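Local atomic coordinates of hypoxanthine-guanine phosphoribosyltransferase (Thermus thermophilus, PDB entry 3ACD), a protein that probably converts hypoxanthine or guanine, together with 5-phospho-alpha-D-ribose 1-diphosphate, into IMP or GMP in the magnesium-dependent salvage of purines. Residues Y34-V44 with L91-E102; N46-D54 with Y159-R168. All coordinates share one frame; numbering follows the deposited sequence.

Contact 1. Residues Y34-V44 with L91-E102; sequences YQGKTPHLICV and LPIHGRDVIVVE
Ile99 lays its CD1 over one face of the Tyr34 ring, 3.9 Å from the ring centroid, a CH-pi contact that Pro39 CB borders. Leu41 lies beside Ile99. On the face of the sheet that carries His40, Ile42 CD1 packs on Val98 CG1 at 3.7 Å, with Ile93 CG2 next to it. Strands 40-44 and 97-102 run parallel in register, joined by five backbone hydrogen bonds from His40 N to Asp97 O through to Val44 N to Val101 O. The His40 imidazole, with CG anti to the backbone N (chi1 179°), puts CE1 on Leu91 CD2, and NE2 shares a water with Leu91 O; its ND1 bonds Thr64. Arg96 sets one guanidinium face over His40 CB and sends NH2 straight to Thr38 O, 3.0 Å away and in the guanidinium plane, while also bonding Thr64. Farther out, Lys37 NZ and Asp97 OD2 form a long salt bridge of 3.5 Å, and Ser125 holds Asp97 OD1. At the other end Glu102 OE1 rests 3.5 Å from Val44 CB, and a water bridges Glu102 OE1 to Val44 O. These are neighbouring strands of the central parallel sheet of a type I phosphoribosyltransferase; strand 97-102 carries Glu102 to the IMP pocket.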
loop_
_atom_site.group_PDB
_atom_site.type_symbol
_atom_site.label_atom_id
_atom_site.label_comp_id
_atom_site.label_asym_id
_atom_site.label_seq_id
_atom_site.Cartn_x
_atom_site.Cartn_y
_atom_site.Cartn_z
ATOM N N TYR A 34 -21.525 2.520 5.225
ATOM C CA TYR A 34 -21.688 2.291 3.794
ATOM C C TYR A 34 -22.416 1.010 3.419
ATOM O O TYR A 34 -22.252 0.501 2.309
ATOM C CB TYR A 34 -20.321 2.320 3.108
ATOM C CG TYR A 34 -19.726 3.705 3.028
ATOM C CD1 TYR A 34 -19.748 4.422 1.833
ATOM C CD2 TYR A 34 -19.175 4.313 4.154
ATOM C CE1 TYR A 34 -19.233 5.707 1.760
ATOM C CE2 TYR A 34 -18.660 5.600 4.094
ATOM C CZ TYR A 34 -18.691 6.291 2.893
ATOM O OH TYR A 34 -18.187 7.566 2.826
ATOM N N GLN A 35 -23.221 0.485 4.333
ATOM C CA GLN A 35 -23.966 -0.731 4.041
ATOM C C GLN A 35 -24.817 -0.491 2.794
ATOM O O GLN A 35 -25.431 0.568 2.648
ATOM C CB GLN A 35 -24.858 -1.108 5.228
ATOM C CG GLN A 35 -25.835 -0.022 5.649
ATOM C CD GLN A 35 -26.613 -0.390 6.900
ATOM O OE1 GLN A 35 -27.331 -1.391 6.928
ATOM N NE2 GLN A 35 -26.473 0.422 7.944
ATOM N N GLY A 36 -24.826 -1.467 1.892
ATOM C CA GLY A 36 -25.605 -1.351 0.672
ATOM C C GLY A 36 -24.964 -0.478 -0.392
ATOM O O GLY A 36 -25.541 -0.270 -1.459
ATOM N N LYS A 37 -23.768 0.030 -0.105
ATOM C CA LYS A 37 -23.058 0.891 -1.043
ATOM C C LYS A 37 -21.773 0.219 -1.514
ATOM O O LYS A 37 -21.371 -0.810 -0.980
ATOM C CB LYS A 37 -22.721 2.225 -0.370
ATOM C CG LYS A 37 -23.880 2.835 0.402
ATOM C CD LYS A 37 -25.022 3.231 -0.516
ATOM C CE LYS A 37 -24.729 4.545 -1.214
ATOM N NZ LYS A 37 -24.655 5.658 -0.227
ATOM N N THR A 38 -21.143 0.801 -2.531
ATOM C CA THR A 38 -19.890 0.279 -3.069
ATOM C C THR A 38 -18.945 1.470 -3.134
ATOM O O THR A 38 -18.829 2.140 -4.160
ATOM C CB THR A 38 -20.078 -0.312 -4.485
ATOM O OG1 THR A 38 -20.407 0.733 -5.406
ATOM C CG2 THR A 38 -21.191 -1.338 -4.485
ATOM N N PRO A 39 -18.258 1.754 -2.022
ATOM C CA PRO A 39 -17.336 2.887 -1.986
ATOM C C PRO A 39 -16.107 2.737 -2.865
ATOM O O PRO A 39 -15.735 1.634 -3.275
ATOM C CB PRO A 39 -16.986 2.990 -0.506
ATOM C CG PRO A 39 -16.997 1.571 -0.075
ATOM C CD PRO A 39 -18.238 1.020 -0.744
ATOM N N HIS A 40 -15.501 3.876 -3.159
ATOM C CA HIS A 40 -14.293 3.947 -3.959
ATOM C C HIS A 40 -13.275 4.640 -3.065
ATOM O O HIS A 40 -13.401 5.832 -2.786
ATOM C CB HIS A 40 -14.545 4.782 -5.215
ATOM C CG HIS A 40 -13.344 4.923 -6.096
ATOM N ND1 HIS A 40 -12.688 3.839 -6.639
ATOM C CD2 HIS A 40 -12.685 6.021 -6.536
ATOM C CE1 HIS A 40 -11.678 4.262 -7.376
ATOM N NE2 HIS A 40 -11.654 5.583 -7.329
ATOM N N LEU A 41 -12.281 3.892 -2.602
ATOM C CA LEU A 41 -11.263 4.455 -1.724
ATOM C C LEU A 41 -10.039 4.937 -2.493
ATOM O O LEU A 41 -9.440 4.194 -3.266
ATOM C CB LEU A 41 -10.836 3.429 -0.669
ATOM C CG LEU A 41 -11.839 3.104 0.442
ATOM C CD1 LEU A 41 -13.084 2.465 -0.149
ATOM C CD2 LEU A 41 -11.195 2.165 1.449
ATOM N N ILE A 42 -9.676 6.197 -2.274
ATOM C CA ILE A 42 -8.521 6.776 -2.945
ATOM C C ILE A 42 -7.385 6.984 -1.951
ATOM O O ILE A 42 -7.479 7.814 -1.046
ATOM C CB ILE A 42 -8.879 8.128 -3.584
ATOM C CG1 ILE A 42 -10.018 7.930 -4.590
ATOM C CG2 ILE A 42 -7.643 8.737 -4.245
ATOM C CD1 ILE A 42 -10.467 9.208 -5.271
ATOM N N CYS A 43 -6.318 6.214 -2.130
ATOM C CA CYS A 43 -5.153 6.292 -1.266
ATOM C C CYS A 43 -4.207 7.405 -1.705
ATOM O O CYS A 43 -3.768 7.443 -2.855
ATOM C CB CYS A 43 -4.405 4.958 -1.279
ATOM S SG CYS A 43 -2.823 4.988 -0.393
ATOM N N VAL A 44 -3.904 8.318 -0.787
ATOM C CA VAL A 44 -2.988 9.406 -1.091
ATOM C C VAL A 44 -1.564 8.925 -0.817
ATOM O O VAL A 44 -1.147 8.788 0.335
ATOM C CB VAL A 44 -3.288 10.663 -0.234
ATOM C CG1 VAL A 44 -2.270 11.759 -0.537
ATOM C CG2 VAL A 44 -4.695 11.171 -0.532
ATOM N N LEU A 91 -9.529 5.604 -12.306
ATOM C CA LEU A 91 -10.923 5.178 -12.311
ATOM C C LEU A 91 -11.851 6.376 -12.149
ATOM O O LEU A 91 -11.499 7.364 -11.510
ATOM C CB LEU A 91 -11.178 4.168 -11.187
ATOM C CG LEU A 91 -10.646 2.743 -11.389
ATOM C CD1 LEU A 91 -9.136 2.755 -11.562
ATOM C CD2 LEU A 91 -11.035 1.890 -10.195
ATOM N N PRO A 92 -13.053 6.306 -12.739
ATOM C CA PRO A 92 -14.019 7.405 -12.646
ATOM C C PRO A 92 -14.515 7.610 -11.220
ATOM O O PRO A 92 -14.676 6.646 -10.473
ATOM C CB PRO A 92 -15.151 6.953 -13.571
ATOM C CG PRO A 92 -14.467 6.039 -14.551
ATOM C CD PRO A 92 -13.537 5.259 -13.655
ATOM N N ILE A 93 -14.742 8.861 -10.835
ATOM C CA ILE A 93 -15.264 9.118 -9.499
ATOM C C ILE A 93 -16.626 9.795 -9.582
ATOM O O ILE A 93 -17.309 9.954 -8.572
ATOM C CB ILE A 93 -14.318 9.989 -8.648
ATOM C CG1 ILE A 93 -14.221 11.395 -9.230
ATOM C CG2 ILE A 93 -12.944 9.328 -8.559
ATOM C CD1 ILE A 93 -13.508 12.365 -8.306
ATOM N N HIS A 94 -17.028 10.192 -10.785
ATOM C CA HIS A 94 -18.331 10.830 -10.937
ATOM C C HIS A 94 -19.415 9.847 -10.518
ATOM O O HIS A 94 -19.433 8.696 -10.961
ATOM C CB HIS A 94 -18.558 11.281 -12.386
ATOM C CG HIS A 94 -19.896 11.915 -12.613
ATOM N ND1 HIS A 94 -21.022 11.186 -12.933
ATOM C CD2 HIS A 94 -20.298 13.205 -12.521
ATOM C CE1 HIS A 94 -22.059 11.999 -13.029
ATOM N NE2 HIS A 94 -21.647 13.230 -12.783
ATOM N N GLY A 95 -20.304 10.297 -9.640
ATOM C CA GLY A 95 -21.384 9.444 -9.181
ATOM C C GLY A 95 -20.978 8.368 -8.189
ATOM O O GLY A 95 -21.808 7.549 -7.806
ATOM N N ARG A 96 -19.714 8.355 -7.771
ATOM C CA ARG A 96 -19.252 7.354 -6.809
ATOM C C ARG A 96 -19.233 7.928 -5.396
ATOM O O ARG A 96 -19.132 9.143 -5.205
ATOM C CB ARG A 96 -17.822 6.872 -7.135
ATOM C CG ARG A 96 -17.629 6.092 -8.442
ATOM C CD ARG A 96 -18.440 4.801 -8.483
ATOM N NE ARG A 96 -18.106 3.861 -7.412
ATOM C CZ ARG A 96 -17.017 3.095 -7.380
ATOM N NH1 ARG A 96 -16.126 3.144 -8.366
ATOM N NH2 ARG A 96 -16.824 2.267 -6.360
ATOM N N ASP A 97 -19.346 7.044 -4.409
ATOM C CA ASP A 97 -19.270 7.449 -3.012
ATOM C C ASP A 97 -17.795 7.257 -2.688
ATOM O O ASP A 97 -17.332 6.145 -2.439
ATOM C CB ASP A 97 -20.161 6.558 -2.150
ATOM C CG ASP A 97 -21.632 6.797 -2.418
ATOM O OD1 ASP A 97 -22.078 7.950 -2.246
ATOM O OD2 ASP A 97 -22.335 5.847 -2.809
ATOM N N VAL A 98 -17.063 8.363 -2.728
ATOM C CA VAL A 98 -15.625 8.367 -2.509
ATOM C C VAL A 98 -15.162 8.528 -1.066
ATOM O O VAL A 98 -15.753 9.272 -0.281
ATOM C CB VAL A 98 -14.966 9.494 -3.345
ATOM C CG1 VAL A 98 -13.452 9.485 -3.150
ATOM C CG2 VAL A 98 -15.321 9.322 -4.820
ATOM N N ILE A 99 -14.097 7.810 -0.725
ATOM C CA ILE A 99 -13.496 7.915 0.597
ATOM C C ILE A 99 -12.010 8.162 0.370
ATOM O O ILE A 99 -11.314 7.316 -0.189
ATOM C CB ILE A 99 -13.639 6.625 1.439
ATOM C CG1 ILE A 99 -15.116 6.298 1.688
ATOM C CG2 ILE A 99 -12.920 6.817 2.780
ATOM C CD1 ILE A 99 -15.327 4.993 2.452
ATOM N N VAL A 100 -11.538 9.333 0.782
ATOM C CA VAL A 100 -10.129 9.682 0.645
ATOM C C VAL A 100 -9.402 9.065 1.837
ATOM O O VAL A 100 -9.875 9.163 2.967
ATOM C CB VAL A 100 -9.923 11.214 0.679
ATOM C CG1 VAL A 100 -8.436 11.547 0.587
ATOM C CG2 VAL A 100 -10.686 11.871 -0.468
ATOM N N VAL A 101 -8.270 8.417 1.584
ATOM C CA VAL A 101 -7.501 7.799 2.657
ATOM C C VAL A 101 -6.152 8.512 2.758
ATOM O O VAL A 101 -5.288 8.372 1.886
ATOM C CB VAL A 101 -7.290 6.288 2.398
ATOM C CG1 VAL A 101 -6.504 5.665 3.547
ATOM C CG2 VAL A 101 -8.644 5.596 2.250
ATOM N N GLU A 102 -5.994 9.277 3.835
ATOM C CA GLU A 102 -4.794 10.068 4.092
ATOM C C GLU A 102 -3.977 9.542 5.258
ATOM O O GLU A 102 -4.493 8.822 6.105
ATOM C CB GLU A 102 -5.200 11.515 4.389
ATOM C CG GLU A 102 -5.329 12.386 3.162
ATOM C CD GLU A 102 -3.989 12.889 2.685
ATOM O OE1 GLU A 102 -2.974 12.207 2.935
ATOM O OE2 GLU A 102 -3.951 13.964 2.052
HETATM O O HOH W 1 -18.412 8.812 0.472
HETATM O O HOH W 2 -24.541 8.721 -1.774
HETATM O O HOH W 3 -19.983 4.273 -5.367
HETATM O O HOH W 4 -22.060 3.456 -3.664
HETATM O O HOH W 5 -10.294 7.268 -9.061
HETATM O O HOH W 6 -0.467 10.655 2.228
#

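Contact 2. Residues N46-D54 with Y159-R168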
loop_
_atom_site.group_PDB
_atom_site.type_symbol
_atom_site.label_atom_id
_atom_site.label_comp_id
_atom_site.label_asym_id
_atom_site.label_seq_id
_atom_site.Cartn_x
_atom_site.Cartn_y
_atom_site.Cartn_z
ATOM N N ASN A 46 2.646 9.038 -0.845
ATOM C CA ASN A 46 3.080 7.675 -0.522
ATOM C C ASN A 46 2.728 7.266 0.907
ATOM O O ASN A 46 2.548 6.082 1.195
ATOM C CB ASN A 46 4.606 7.560 -0.660
ATOM C CG ASN A 46 5.087 7.665 -2.095
ATOM O OD1 ASN A 46 6.284 7.821 -2.344
ATOM N ND2 ASN A 46 4.171 7.565 -3.041
ATOM N N GLY A 47 2.640 8.253 1.791
ATOM C CA GLY A 47 2.385 7.999 3.203
ATOM C C GLY A 47 1.222 7.155 3.695
ATOM O O GLY A 47 1.336 6.505 4.735
ATOM N N ALA A 48 0.109 7.143 2.976
ATOM C CA ALA A 48 -1.053 6.389 3.436
ATOM C C ALA A 48 -1.169 4.944 2.967
ATOM O O ALA A 48 -2.142 4.272 3.304
ATOM C CB ALA A 48 -2.327 7.147 3.053
ATOM N N PHE A 49 -0.186 4.436 2.233
ATOM C CA PHE A 49 -0.334 3.083 1.708
ATOM C C PHE A 49 -0.464 1.935 2.710
ATOM O O PHE A 49 -1.145 0.951 2.418
ATOM C CB PHE A 49 0.759 2.794 0.660
ATOM C CG PHE A 49 2.007 2.168 1.211
ATOM C CD1 PHE A 49 2.201 0.791 1.122
ATOM C CD2 PHE A 49 3.014 2.953 1.761
ATOM C CE1 PHE A 49 3.386 0.205 1.566
ATOM C CE2 PHE A 49 4.210 2.374 2.213
ATOM C CZ PHE A 49 4.392 0.998 2.110
ATOM N N ILE A 50 0.153 2.049 3.885
ATOM C CA ILE A 50 0.040 0.983 4.880
ATOM C C ILE A 50 -1.308 1.098 5.595
ATOM O O ILE A 50 -1.992 0.095 5.824
ATOM C CB ILE A 50 1.234 1.024 5.878
ATOM C CG1 ILE A 50 2.529 0.725 5.105
ATOM C CG2 ILE A 50 1.032 0.005 6.996
ATOM C CD1 ILE A 50 3.774 0.519 5.961
ATOM N N PHE A 51 -1.695 2.324 5.938
ATOM C CA PHE A 51 -2.986 2.578 6.570
ATOM C C PHE A 51 -4.061 2.037 5.617
ATOM O O PHE A 51 -5.002 1.356 6.032
ATOM C CB PHE A 51 -3.155 4.086 6.782
ATOM C CG PHE A 51 -4.523 4.502 7.262
ATOM C CD1 PHE A 51 -5.169 3.809 8.280
ATOM C CD2 PHE A 51 -5.135 5.637 6.734
ATOM C CE1 PHE A 51 -6.407 4.244 8.769
ATOM C CE2 PHE A 51 -6.371 6.080 7.216
ATOM C CZ PHE A 51 -7.007 5.380 8.238
ATOM N N MET A 52 -3.903 2.336 4.332
ATOM C CA MET A 52 -4.838 1.870 3.309
ATOM C C MET A 52 -4.902 0.338 3.282
ATOM O O MET A 52 -5.987 -0.252 3.301
ATOM C CB MET A 52 -4.395 2.385 1.935
ATOM C CG MET A 52 -5.262 1.913 0.775
ATOM S SD MET A 52 -6.779 2.869 0.558
ATOM C CE MET A 52 -7.209 2.409 -1.146
ATOM N N ALA A 53 -3.737 -0.306 3.231
ATOM C CA ALA A 53 -3.675 -1.766 3.190
ATOM C C ALA A 53 -4.395 -2.416 4.369
ATOM O O ALA A 53 -5.123 -3.393 4.195
ATOM C CB ALA A 53 -2.215 -2.232 3.153
ATOM N N ASP A 54 -4.200 -1.878 5.568
ATOM C CA ASP A 54 -4.852 -2.444 6.747
ATOM C C ASP A 54 -6.335 -2.090 6.812
ATOM O O ASP A 54 -7.167 -2.927 7.163
ATOM C CB ASP A 54 -4.158 -1.966 8.025
ATOM C CG ASP A 54 -2.752 -2.512 8.166
ATOM O OD1 ASP A 54 -2.351 -3.352 7.333
ATOM O OD2 ASP A 54 -2.047 -2.105 9.112
ATOM N N TYR A 159 4.940 3.418 10.033
ATOM C CA TYR A 159 3.648 2.969 9.516
ATOM C C TYR A 159 3.295 3.700 8.211
ATOM O O TYR A 159 2.179 4.198 8.046
ATOM C CB TYR A 159 2.559 3.215 10.576
ATOM C CG TYR A 159 1.251 2.481 10.335
ATOM C CD1 TYR A 159 1.122 1.117 10.622
ATOM C CD2 TYR A 159 0.144 3.149 9.815
ATOM C CE1 TYR A 159 -0.086 0.441 10.394
ATOM C CE2 TYR A 159 -1.057 2.488 9.581
ATOM C CZ TYR A 159 -1.169 1.137 9.870
ATOM O OH TYR A 159 -2.363 0.493 9.616
ATOM N N GLY A 160 4.257 3.770 7.294
ATOM C CA GLY A 160 4.020 4.428 6.018
ATOM C C GLY A 160 4.549 5.848 5.915
ATOM O O GLY A 160 4.927 6.300 4.830
ATOM N N LEU A 161 4.576 6.556 7.040
ATOM C CA LEU A 161 5.056 7.933 7.061
ATOM C C LEU A 161 6.576 7.943 7.135
ATOM O O LEU A 161 7.179 7.178 7.886
ATOM C CB LEU A 161 4.450 8.692 8.248
ATOM C CG LEU A 161 2.945 8.998 8.162
ATOM C CD1 LEU A 161 2.146 7.706 8.170
ATOM C CD2 LEU A 161 2.529 9.875 9.340
ATOM N N ASP A 162 7.191 8.825 6.357
ATOM C CA ASP A 162 8.642 8.895 6.295
ATOM C C ASP A 162 9.324 9.998 7.083
ATOM O O ASP A 162 8.705 10.960 7.543
ATOM C CB ASP A 162 9.084 9.043 4.841
ATOM C CG ASP A 162 8.798 10.433 4.295
ATOM O OD1 ASP A 162 7.617 10.832 4.285
ATOM O OD2 ASP A 162 9.751 11.127 3.888
ATOM N N ARG A 163 10.631 9.819 7.210
ATOM C CA ARG A 163 11.529 10.764 7.846
ATOM C C ARG A 163 12.644 10.807 6.804
ATOM O O ARG A 163 13.535 9.959 6.796
ATOM C CB ARG A 163 12.044 10.216 9.181
ATOM C CG ARG A 163 13.003 11.151 9.889
ATOM C CD ARG A 163 13.256 10.736 11.331
ATOM N NE ARG A 163 13.758 9.369 11.445
ATOM C CZ ARG A 163 14.414 8.905 12.505
ATOM N NH1 ARG A 163 14.650 9.702 13.541
ATOM N NH2 ARG A 163 14.831 7.648 12.534
ATOM N N ALA A 164 12.560 11.774 5.894
ATOM C CA ALA A 164 13.540 11.906 4.818
ATOM C C ALA A 164 13.574 10.621 3.983
ATOM O O ALA A 164 14.643 10.101 3.661
ATOM C CB ALA A 164 14.925 12.203 5.391
ATOM N N GLN A 165 12.385 10.119 3.650
ATOM C CA GLN A 165 12.209 8.908 2.844
ATOM C C GLN A 165 12.439 7.585 3.578
ATOM O O GLN A 165 12.065 6.524 3.079
ATOM C CB GLN A 165 13.099 8.967 1.598
ATOM C CG GLN A 165 12.716 10.068 0.613
ATOM C CD GLN A 165 11.262 9.982 0.166
ATOM O OE1 GLN A 165 10.688 8.894 0.070
ATOM N NE2 GLN A 165 10.665 11.131 -0.126
ATOM N N PHE A 166 13.048 7.645 4.756
ATOM C CA PHE A 166 13.305 6.440 5.546
ATOM C C PHE A 166 12.221 6.227 6.603
ATOM O O PHE A 166 11.344 7.069 6.795
ATOM C CB PHE A 166 14.661 6.548 6.261
ATOM C CG PHE A 166 15.851 6.387 5.357
ATOM C CD1 PHE A 166 16.384 5.126 5.104
ATOM C CD2 PHE A 166 16.449 7.499 4.769
ATOM C CE1 PHE A 166 17.500 4.973 4.279
ATOM C CE2 PHE A 166 17.566 7.357 3.942
ATOM C CZ PHE A 166 18.093 6.091 3.698
ATOM N N ASP A 167 12.293 5.078 7.270
ATOM C CA ASP A 167 11.388 4.709 8.353
ATOM C C ASP A 167 9.907 4.469 8.056
ATOM O O ASP A 167 9.106 4.381 8.987
ATOM C CB ASP A 167 11.511 5.725 9.494
ATOM C CG ASP A 167 12.924 5.823 10.036
ATOM O OD1 ASP A 167 13.523 4.767 10.322
ATOM O OD2 ASP A 167 13.434 6.955 10.180
ATOM N N ARG A 168 9.531 4.364 6.784
ATOM C CA ARG A 168 8.134 4.094 6.453
ATOM C C ARG A 168 7.806 2.660 6.880
ATOM O O ARG A 168 6.644 2.320 7.092
ATOM C CB ARG A 168 7.886 4.206 4.941
ATOM C CG ARG A 168 8.040 5.596 4.325
ATOM C CD ARG A 168 7.662 5.528 2.841
ATOM N NE ARG A 168 8.000 6.738 2.095
ATOM C CZ ARG A 168 7.308 7.873 2.128
ATOM N NH1 ARG A 168 6.216 7.975 2.877
ATOM N NH2 ARG A 168 7.712 8.909 1.403
HETATM O O HOH W 7 0.307 4.386 5.888
#
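Tyr159 swings its ring out with CG anti to the backbone N (chi1 -165°), and Asp54 turns its carboxylate to meet it with CG anti to its own carbonyl carbon (chi1 -67°). The two side chains come from opposite directions, and Tyr159 OH donates to Asp54 OD2 at 2.7 Å, on the anti side of that oxygen and 35° out of the carboxylate plane. Arg57 of the same chain pairs with Asp54 OD1, and Arg57 of the second subunit with OD2, which probably keeps the carboxylate ionised. Ile50 sets CG2 over one face of the Tyr159 ring, 3.7 Å from its centroid, while Phe51 CB touches Tyr159 CE2. The other branch of Ile50 carries CD1 to 3.5 Å from Gly160 N.

Just before the helix, the backbones themselves meet. Gly47 CA makes a C-H...O contact with Gly160 O, and a water ties the pieces together, donating to Gly47 O and Tyr159 O while accepting from Phe51 N. Arg168 NH1 donates to Gly160 O at 2.9 Å, nearly in line with that carbonyl, and NH2 reaches Gln165 OE1. Its guanidinium is sandwiched between Asn46 CB on one face and Asp162 CB on the other, so its plane is held from both sides as well as at its edge.

Phe49 of this helix also stacks edge-to-face on Phe67 of the second subunit. Leu161 CD1 lies 3.7 Å from Gly47 O, and the Leu161 side chain comes within about 4 Å of the bound IMP. Here the N-terminal end of helix 49-56 and the turn leading into it meet the loop between strands 156-157 and 174-175, probably part of the hood that in type I phosphoribosyltransferases lies over the sheet and contributes to purine binding, beside the nucleotide pocket and the dimer interface.

From the N terminus, helix 16-33 runs into residues 34-44, the first half of contact 1, and the chain then passes almost at once into residues 46-54, the first half of contact 2. Strand 64-70 follows before residues 91-102 return to close contact 1 across 46 intervening residues. Contact 2 closes much later, at residues 159-168, after 104 intervening residues, so the two loops cross and neither nests in the other. Contact 1 joins neighbouring strands of the central sheet; contact 2 ties helix 49-56 to the loop between strands 156-157 and 174-175. They touch where Phe51 CD2 packs 3.5 Å from Val101 CG1, which seats the helix on the sheet.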